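Local coordinates for TRAP-type transporter, periplasmic component (Cupriavidus necator, PDB 4P8B), which binds (2S)-2-acetolactate as the periplasmic solute-binding component of a TRAP-type transporter, and probably delivers it for uptake, at residues 30-35 / 65-70; 232-237 / 297-302. One frame throughout, in Å; residues are numbered along the deposited sequence.

Contact 1: 30-35 / 65-70; sequences KSEYKM and NIKLYP
Residues Y33 to M35 run parallel to I66 to L68, pairing Y33 with I66, K34 with K67 and M35 with L68, and the strand axes come within 4.7 Å at an angle of 33°. Y33 and M35 carry the ladder: Y33 N bonds N65 O, K67 N bonds Y33 O (2.8 Å), M35 N bonds K67 O, and Y69 N bonds M35 O (2.8 Å). On the face of Y33, I66, M35 and L68 the side chains are apolar or aromatic. M35, a selenomethionine, lays CB against I66 CG2 at 3.7 Å, and its SE reaches L68 CD1 at 4.0 Å, the two chains side by side and pointing the same way. This is the inner face of a beta-alpha-beta unit, strand 33-36, helix 44-59 and strand 66-69; W52, A53 and V56 of the helix pack on M35, I66 and L68, so branched and flexible apolar residues suit it. Y33 meets I252 and W256, its hydroxyl hydrogen-bonded to W256 NE1. K34 and K67 point from the other face. There K34 passes Y69 at a slant, CB 3.7 Å from CE1; the lysine methylenes suit the aromatic ring while the ammonium reaches beyond. E32 has CG anti to the backbone N (chi1 -176°), and the chain beyond runs extended, so the carboxylate lies against K67; OE2 is 3.0 Å from CE but 4.1 Å from NZ, opposite charges close without a salt bridge.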
ATOM      1  N   LYS A  30      15.205  13.721  21.590  1.00 36.80           N
ATOM      2  CA  LYS A  30      14.236  14.735  21.165  1.00 36.71           C
ATOM      3  C   LYS A  30      13.001  14.748  22.093  1.00 29.73           C
ATOM      4  O   LYS A  30      12.574  13.704  22.583  1.00 33.40           O
ATOM      5  CB  LYS A  30      13.749  14.416  19.743  1.00 28.39           C
ATOM      6  CG  LYS A  30      14.504  14.968  18.505  1.00 33.08           C
ATOM      7  CD  LYS A  30      14.043  14.157  17.244  1.00 35.19           C
ATOM      8  CE  LYS A  30      13.975  14.954  15.926  1.00 40.40           C
ATOM      9  NZ  LYS A  30      15.218  14.838  15.078  1.00 39.09           N
ATOM     10  N   SER A  31      12.408  15.919  22.298  1.00 28.70           N
ATOM     11  CA  SER A  31      11.142  16.048  23.023  1.00 26.48           C
ATOM     12  C   SER A  31       9.920  15.504  22.244  1.00 32.04           C
ATOM     13  O   SER A  31       8.906  15.121  22.835  1.00 29.56           O
ATOM     14  CB  SER A  31      10.884  17.518  23.330  1.00 42.18           C
ATOM     15  OG  SER A  31       9.603  17.688  23.913  1.00 42.87           O
ATOM     16  N   GLU A  32       9.990  15.517  20.920  1.00 24.69           N
ATOM     17  CA  GLU A  32       8.901  14.982  20.104  1.00 25.62           C
ATOM     18  C   GLU A  32       9.509  14.388  18.866  1.00 25.43           C
ATOM     19  O   GLU A  32      10.407  14.983  18.270  1.00 26.78           O
ATOM     20  CB  GLU A  32       7.921  16.096  19.743  1.00 24.01           C
ATOM     21  CG  GLU A  32       6.687  15.663  18.979  1.00 34.02           C
ATOM     22  CD  GLU A  32       5.646  16.769  18.961  1.00 39.54           C
ATOM     23  OE1 GLU A  32       5.777  17.694  18.131  1.00 33.11           O
ATOM     24  OE2 GLU A  32       4.724  16.736  19.810  1.00 36.61           O
ATOM     25  N   TYR A  33       9.045  13.194  18.495  1.00 21.86           N
ATOM     26  CA  TYR A  33       9.467  12.556  17.262  1.00 20.62           C
ATOM     27  C   TYR A  33       8.320  12.627  16.281  1.00 18.63           C
ATOM     28  O   TYR A  33       7.176  12.640  16.686  1.00 21.20           O
ATOM     29  CB  TYR A  33       9.876  11.104  17.509  1.00 19.58           C
ATOM     30  CG  TYR A  33      11.158  10.999  18.305  1.00 21.08           C
ATOM     31  CD1 TYR A  33      11.140  11.019  19.691  1.00 26.02           C
ATOM     32  CD2 TYR A  33      12.380  10.920  17.662  1.00 20.92           C
ATOM     33  CE1 TYR A  33      12.318  10.946  20.428  1.00 22.86           C
ATOM     34  CE2 TYR A  33      13.572  10.861  18.398  1.00 22.09           C
ATOM     35  CZ  TYR A  33      13.513  10.863  19.770  1.00 23.08           C
ATOM     36  OH  TYR A  33      14.679  10.814  20.522  1.00 26.77           O
ATOM     37  N   LYS A  34       8.663  12.711  15.013  1.00 18.01           N
ATOM     38  CA  LYS A  34       7.659  12.913  13.985  1.00 17.03           C
ATOM     39  C   LYS A  34       7.431  11.624  13.187  1.00 15.96           C
ATOM     40  O   LYS A  34       8.361  11.101  12.589  1.00 15.86           O
ATOM     41  CB  LYS A  34       8.127  14.033  13.055  1.00 17.19           C
ATOM     42  CG  LYS A  34       8.532  15.290  13.766  1.00 19.38           C
ATOM     43  CD  LYS A  34       8.879  16.358  12.760  1.00 25.26           C
ATOM     44  CE  LYS A  34       9.312  17.630  13.459  1.00 26.87           C
ATOM     45  NZ  LYS A  34      10.038  18.516  12.518  1.00 41.75           N
HETATM   46  N   MSE A  35       6.180  11.152  13.139  1.00 15.25           N
HETATM   47  CA  MSE A  35       5.816   9.973  12.347  1.00 14.25           C
HETATM   48  C   MSE A  35       4.989  10.385  11.130  1.00 13.68           C
HETATM   49  O   MSE A  35       3.910  10.986  11.245  1.00 14.40           O
HETATM   50  CB  MSE A  35       5.001   8.987  13.163  1.00 14.12           C
HETATM   51  CG  MSE A  35       4.744   7.697  12.365  1.00 14.94           C
HETATM   52 SE   MSE A  35       3.389   6.536  13.158  0.85 12.97          SE
HETATM   53  CE  MSE A  35       4.229   6.225  14.889  1.00 16.92           C
ATOM     54  N   ASN A  65       8.072  10.179  22.798  1.00 22.70           N
ATOM     55  CA  ASN A  65       6.796  10.836  22.542  1.00 25.42           C
ATOM     56  C   ASN A  65       6.705  11.156  21.069  1.00 21.22           C
ATOM     57  O   ASN A  65       7.505  11.915  20.535  1.00 24.17           O
ATOM     58  CB  ASN A  65       6.706  12.139  23.358  1.00 25.06           C
ATOM     59  CG  ASN A  65       5.550  13.004  22.940  1.00 34.41           C
ATOM     60  OD1 ASN A  65       5.718  14.196  22.665  1.00 43.00           O
ATOM     61  ND2 ASN A  65       4.361  12.411  22.871  1.00 32.44           N
ATOM     62  N   ILE A  66       5.750  10.532  20.389  1.00 22.50           N
ATOM     63  CA  ILE A  66       5.674  10.613  18.941  1.00 23.32           C
ATOM     64  C   ILE A  66       4.399  11.314  18.481  1.00 21.42           C
ATOM     65  O   ILE A  66       3.308  10.988  18.936  1.00 23.13           O
ATOM     66  CB  ILE A  66       5.696   9.214  18.329  1.00 20.63           C
ATOM     67  CG1 ILE A  66       6.961   8.452  18.735  1.00 20.70           C
ATOM     68  CG2 ILE A  66       5.592   9.295  16.795  1.00 18.58           C
ATOM     69  CD1 ILE A  66       6.799   6.930  18.626  1.00 21.05           C
ATOM     70  N   LYS A  67       4.563  12.289  17.595  1.00 20.07           N
ATOM     71  CA  LYS A  67       3.438  12.997  17.020  1.00 20.72           C
ATOM     72  C   LYS A  67       3.206  12.478  15.603  1.00 16.54           C
ATOM     73  O   LYS A  67       4.154  12.330  14.827  1.00 17.30           O
ATOM     74  CB  LYS A  67       3.711  14.497  16.994  1.00 19.56           C
ATOM     75  CG  LYS A  67       2.613  15.299  16.293  1.00 28.85           C
ATOM     76  CD  LYS A  67       2.790  16.806  16.460  1.00 28.09           C
ATOM     77  CE  LYS A  67       2.496  17.252  17.883  1.00 40.18           C
ATOM     78  NZ  LYS A  67       1.038  17.269  18.179  1.00 45.82           N
ATOM     79  N   LEU A  68       1.936  12.242  15.276  1.00 16.89           N
ATOM     80  CA  LEU A  68       1.530  11.806  13.942  1.00 16.13           C
ATOM     81  C   LEU A  68       1.360  13.002  13.003  1.00 15.42           C
ATOM     82  O   LEU A  68       0.810  14.033  13.377  1.00 16.35           O
ATOM     83  CB  LEU A  68       0.220  11.020  14.012  1.00 15.46           C
ATOM     84  CG  LEU A  68       0.296   9.511  14.275  1.00 27.94           C
ATOM     85  CD1 LEU A  68       1.251   9.113  15.373  1.00 27.16           C
ATOM     86  CD2 LEU A  68      -1.137   9.012  14.567  1.00 26.04           C
ATOM     87  N   TYR A  69       1.868  12.849  11.788  1.00 13.86           N
ATOM     88  CA  TYR A  69       1.723  13.840  10.733  1.00 13.61           C
ATOM     89  C   TYR A  69       1.039  13.182   9.539  1.00 13.75           C
ATOM     90  O   TYR A  69       1.688  12.752   8.583  1.00 12.90           O
ATOM     91  CB  TYR A  69       3.090  14.393  10.329  1.00 15.25           C
ATOM     92  CG  TYR A  69       3.688  15.342  11.349  1.00 17.77           C
ATOM     93  CD1 TYR A  69       4.348  14.862  12.481  1.00 17.85           C
ATOM     94  CD2 TYR A  69       3.588  16.723  11.187  1.00 17.17           C
ATOM     95  CE1 TYR A  69       4.909  15.733  13.406  1.00 18.12           C
ATOM     96  CE2 TYR A  69       4.146  17.598  12.105  1.00 18.97           C
ATOM     97  CZ  TYR A  69       4.784  17.096  13.202  1.00 19.49           C
ATOM     98  OH  TYR A  69       5.321  17.993  14.108  1.00 22.07           O
ATOM     99  N   PRO A  70      -0.294  13.090   9.587  1.00 12.26           N
ATOM    100  CA  PRO A  70      -1.033  12.500   8.467  1.00 11.57           C
ATOM    101  C   PRO A  70      -1.072  13.415   7.251  1.00 12.09           C
ATOM    102  O   PRO A  70      -0.729  14.601   7.313  1.00 14.34           O
ATOM    103  CB  PRO A  70      -2.422  12.277   9.054  1.00 16.44           C
ATOM    104  CG  PRO A  70      -2.564  13.343  10.101  1.00 16.22           C
ATOM    105  CD  PRO A  70      -1.183  13.518  10.682  1.00 14.35           C
TER
HETATM  106  O   HOH W   1      10.077  12.028  23.579  1.00 30.24           O

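Contact 2: 232-237 / 297-302; sequences KFVTTW and HGVKVT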
ATOM      1  N   LYS A 232     -18.748   4.528  -8.405  1.00 11.04           N
ATOM      2  CA  LYS A 232     -19.978   3.738  -8.277  1.00 12.58           C
ATOM      3  C   LYS A 232     -19.900   2.364  -8.913  1.00 11.31           C
ATOM      4  O   LYS A 232     -20.842   1.582  -8.788  1.00 12.33           O
ATOM      5  CB  LYS A 232     -21.163   4.555  -8.790  1.00 15.67           C
ATOM      6  CG  LYS A 232     -21.414   5.758  -7.847  1.00 21.79           C
ATOM      7  CD  LYS A 232     -22.393   6.771  -8.379  1.00 25.01           C
ATOM      8  CE  LYS A 232     -22.465   7.987  -7.469  1.00 26.68           C
ATOM      9  NZ  LYS A 232     -22.690   7.608  -6.040  1.00 24.12           N
ATOM     10  N   PHE A 233     -18.786   2.094  -9.588  1.00  9.88           N
ATOM     11  CA  PHE A 233     -18.472   0.772 -10.143  1.00  9.15           C
ATOM     12  C   PHE A 233     -17.148   0.353  -9.538  1.00  8.87           C
ATOM     13  O   PHE A 233     -16.208   1.158  -9.486  1.00  8.63           O
ATOM     14  CB  PHE A 233     -18.307   0.862 -11.649  1.00 10.12           C
ATOM     15  CG  PHE A 233     -19.563   1.232 -12.374  1.00 11.31           C
ATOM     16  CD1 PHE A 233     -20.451   0.265 -12.806  1.00 11.57           C
ATOM     17  CD2 PHE A 233     -19.870   2.568 -12.621  1.00 12.20           C
ATOM     18  CE1 PHE A 233     -21.608   0.612 -13.483  1.00 13.97           C
ATOM     19  CE2 PHE A 233     -21.036   2.920 -13.282  1.00 15.19           C
ATOM     20  CZ  PHE A 233     -21.900   1.932 -13.732  1.00 13.34           C
ATOM     21  N   VAL A 234     -17.067  -0.882  -9.049  1.00  8.98           N
ATOM     22  CA  VAL A 234     -15.830  -1.464  -8.554  1.00  7.57           C
ATOM     23  C   VAL A 234     -15.687  -2.871  -9.106  1.00  9.38           C
ATOM     24  O   VAL A 234     -16.654  -3.611  -9.144  1.00  9.17           O
ATOM     25  CB  VAL A 234     -15.861  -1.580  -7.008  1.00  8.89           C
ATOM     26  CG1 VAL A 234     -14.705  -2.441  -6.494  1.00 11.73           C
ATOM     27  CG2 VAL A 234     -15.839  -0.219  -6.363  1.00 10.03           C
ATOM     28  N   THR A 235     -14.468  -3.238  -9.510  1.00  7.59           N
ATOM     29  CA  THR A 235     -14.157  -4.633  -9.839  1.00  8.13           C
ATOM     30  C   THR A 235     -13.081  -5.134  -8.913  1.00  7.58           C
ATOM     31  O   THR A 235     -12.025  -4.528  -8.794  1.00  8.41           O
ATOM     32  CB  THR A 235     -13.720  -4.766 -11.284  1.00  7.66           C
ATOM     33  OG1 THR A 235     -14.823  -4.406 -12.099  1.00  9.54           O
ATOM     34  CG2 THR A 235     -13.313  -6.219 -11.628  1.00  8.96           C
ATOM     35  N   THR A 236     -13.380  -6.243  -8.239  1.00  8.04           N
ATOM     36  CA  THR A 236     -12.472  -6.755  -7.231  1.00  8.58           C
ATOM     37  C   THR A 236     -11.405  -7.661  -7.852  1.00  9.60           C
ATOM     38  O   THR A 236     -11.237  -8.822  -7.444  1.00 12.37           O
ATOM     39  CB  THR A 236     -13.241  -7.517  -6.165  1.00 10.50           C
ATOM     40  OG1 THR A 236     -13.995  -8.560  -6.793  1.00 12.34           O
ATOM     41  CG2 THR A 236     -14.174  -6.571  -5.381  1.00 11.90           C
ATOM     42  N   TRP A 237     -10.694  -7.142  -8.836  1.00  7.57           N
ATOM     43  CA  TRP A 237      -9.700  -7.917  -9.584  1.00  7.51           C
ATOM     44  C   TRP A 237      -8.442  -8.288  -8.811  1.00  7.64           C
ATOM     45  O   TRP A 237      -7.709  -9.164  -9.255  1.00  8.19           O
ATOM     46  CB  TRP A 237      -9.328  -7.169 -10.840  1.00  7.63           C
ATOM     47  CG  TRP A 237      -8.630  -5.835 -10.673  1.00  6.13           C
ATOM     48  CD1 TRP A 237      -8.451  -5.101  -9.523  1.00  7.42           C
ATOM     49  CD2 TRP A 237      -8.022  -5.082 -11.718  1.00  5.80           C
ATOM     50  NE1 TRP A 237      -7.788  -3.939  -9.816  1.00  7.27           N
ATOM     51  CE2 TRP A 237      -7.498  -3.904 -11.150  1.00  7.11           C
ATOM     52  CE3 TRP A 237      -7.887  -5.286 -13.101  1.00  9.28           C
ATOM     53  CZ2 TRP A 237      -6.820  -2.965 -11.906  1.00  7.75           C
ATOM     54  CZ3 TRP A 237      -7.220  -4.354 -13.843  1.00  9.77           C
ATOM     55  CH2 TRP A 237      -6.699  -3.195 -13.247  1.00 10.32           C
ATOM     56  N   HIS A 297     -24.422   1.257  -0.431  1.00 16.13           N
ATOM     57  CA  HIS A 297     -24.250   2.685  -0.687  1.00 15.80           C
ATOM     58  C   HIS A 297     -24.412   3.034  -2.164  1.00 19.53           C
ATOM     59  O   HIS A 297     -24.117   4.152  -2.592  1.00 17.63           O
ATOM     60  CB  HIS A 297     -22.850   3.130  -0.214  1.00 16.63           C
ATOM     61  CG  HIS A 297     -22.726   3.241   1.272  1.00 17.92           C
ATOM     62  ND1 HIS A 297     -23.281   4.281   1.983  1.00 20.02           N
ATOM     63  CD2 HIS A 297     -22.103   2.453   2.181  1.00 26.23           C
ATOM     64  CE1 HIS A 297     -23.006   4.130   3.267  1.00 24.52           C
ATOM     65  NE2 HIS A 297     -22.302   3.023   3.416  1.00 22.66           N
ATOM     66  N   GLY A 298     -24.871   2.075  -2.956  1.00 15.64           N
ATOM     67  CA  GLY A 298     -25.121   2.323  -4.364  1.00 15.51           C
ATOM     68  C   GLY A 298     -23.937   1.991  -5.259  1.00 14.97           C
ATOM     69  O   GLY A 298     -23.818   2.489  -6.368  1.00 19.63           O
ATOM     70  N   VAL A 299     -23.054   1.120  -4.795  1.00 13.42           N
ATOM     71  CA  VAL A 299     -21.913   0.702  -5.610  1.00 12.69           C
ATOM     72  C   VAL A 299     -22.158  -0.637  -6.299  1.00 12.94           C
ATOM     73  O   VAL A 299     -22.521  -1.616  -5.651  1.00 13.30           O
ATOM     74  CB  VAL A 299     -20.653   0.607  -4.749  1.00 12.11           C
ATOM     75  CG1 VAL A 299     -19.446   0.201  -5.587  1.00 12.68           C
ATOM     76  CG2 VAL A 299     -20.382   1.936  -4.071  1.00 14.09           C
ATOM     77  N   LYS A 300     -21.999  -0.667  -7.618  1.00 12.22           N
ATOM     78  CA  LYS A 300     -22.075  -1.927  -8.354  1.00 12.47           C
ATOM     79  C   LYS A 300     -20.712  -2.602  -8.294  1.00 11.59           C
ATOM     80  O   LYS A 300     -19.764  -2.130  -8.896  1.00 10.79           O
ATOM     81  CB  LYS A 300     -22.455  -1.711  -9.808  1.00 12.92           C
ATOM     82  CG  LYS A 300     -22.631  -3.005 -10.556  1.00 14.63           C
ATOM     83  CD  LYS A 300     -23.068  -2.779 -11.987  1.00 20.93           C
ATOM     84  CE  LYS A 300     -23.196  -4.101 -12.715  1.00 31.70           C
ATOM     85  NZ  LYS A 300     -24.490  -4.727 -12.364  1.00 42.56           N
ATOM     86  N   VAL A 301     -20.637  -3.706  -7.561  1.00 12.39           N
ATOM     87  CA  VAL A 301     -19.382  -4.436  -7.365  1.00 12.93           C
ATOM     88  C   VAL A 301     -19.407  -5.667  -8.249  1.00 11.96           C
ATOM     89  O   VAL A 301     -20.329  -6.471  -8.196  1.00 14.70           O
ATOM     90  CB  VAL A 301     -19.197  -4.851  -5.892  1.00 12.30           C
ATOM     91  CG1 VAL A 301     -17.861  -5.599  -5.697  1.00 14.96           C
ATOM     92  CG2 VAL A 301     -19.240  -3.647  -4.992  1.00 13.38           C
ATOM     93  N   THR A 302     -18.359  -5.784  -9.061  1.00 12.55           N
ATOM     94  CA  THR A 302     -18.203  -6.858 -10.029  1.00 12.48           C
ATOM     95  C   THR A 302     -17.092  -7.798  -9.585  1.00 13.77           C
ATOM     96  O   THR A 302     -15.999  -7.356  -9.252  1.00 12.93           O
ATOM     97  CB  THR A 302     -17.833  -6.246 -11.387  1.00 13.04           C
ATOM     98  OG1 THR A 302     -18.941  -5.463 -11.859  1.00 15.36           O
ATOM     99  CG2 THR A 302     -17.476  -7.312 -12.402  1.00 16.81           C
TER
HETATM  100  O   HOH W   2     -23.619   5.460  -4.559  1.00 38.89           O
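Strands 233-235 and 300-302 form the outer parallel pair of a four-stranded mixed sheet, in which strand 300-302 is an edge and strand 233-235 is flanked beyond by antiparallel strand 156-159. F233 pairs with K300, V234 with V301 and T235 with T302, the short axes diverging by only 17°. K300 and T302 alternate with V234 in the ladder: K300 N bonds K232 O (2.8 Å), V234 N bonds K300 O, T302 N bonds V234 O (2.8 Å), and T236 N bonds T302 O. T236 OG1 adds a weak bond to the same T302 O at 3.4 Å. On the side toward strand 156-159, K232 and F233 both face N159, a classic beta bulge, while T236 is the centre of an inverse gamma turn, with a weak W237 N to T235 O bond.

Beta-branched valines suit an extended strand whose face is packed by W291 and F221. V234 CG2 meets V299 CG1 at 3.7 Å, and the V234 side chain is about 9 Å from that of N216, a residue of the acetolactate site. T236 holds OG1 between the backbone N and the carbonyl carbon (chi1 56°), beside T302 O, while CG2 goes to V301 CG1 (3.8 Å), the side chains crossing at about a right angle. The other face mixes types. K300, extended as far as CE and bent only at chi4, crosses F233 obliquely, CD 4.0 Å from CE1; its methylenes suit the aromatic neighbour. T235 OG1 comes 3.6 Å from T302 CB, yet each buried threonine hydroxyl has its polar partner elsewhere: T235 OG1 bonds I164 O and T302 OG1 bonds E163 OE2. Before V299, G298 turns the chain with a positive phi of 93°, where having no side chain avoids crowding against H297 O.

The contacts follow one another along the chain without nesting or crossing. Contact 1 comes first, closing a 29-residue loop that holds helix 44-59 and pairing edge strand 66-69 with strand 33-36. The chain then adds strands 93-97 and 144-154 to that sheet and 156-159 and 213-216 to the other before segment 232-237 opens contact 2. Its 59-residue loop is wider in reach: strand 241-249 crosses into the sheet of contact 1, and I252 and W256, which pack on Y33, lie within it, before helix 289-295 brings the chain back to edge strand 300-302 of the other sheet. The two centres are about 38 Å apart, on opposite sides of the chain's centre.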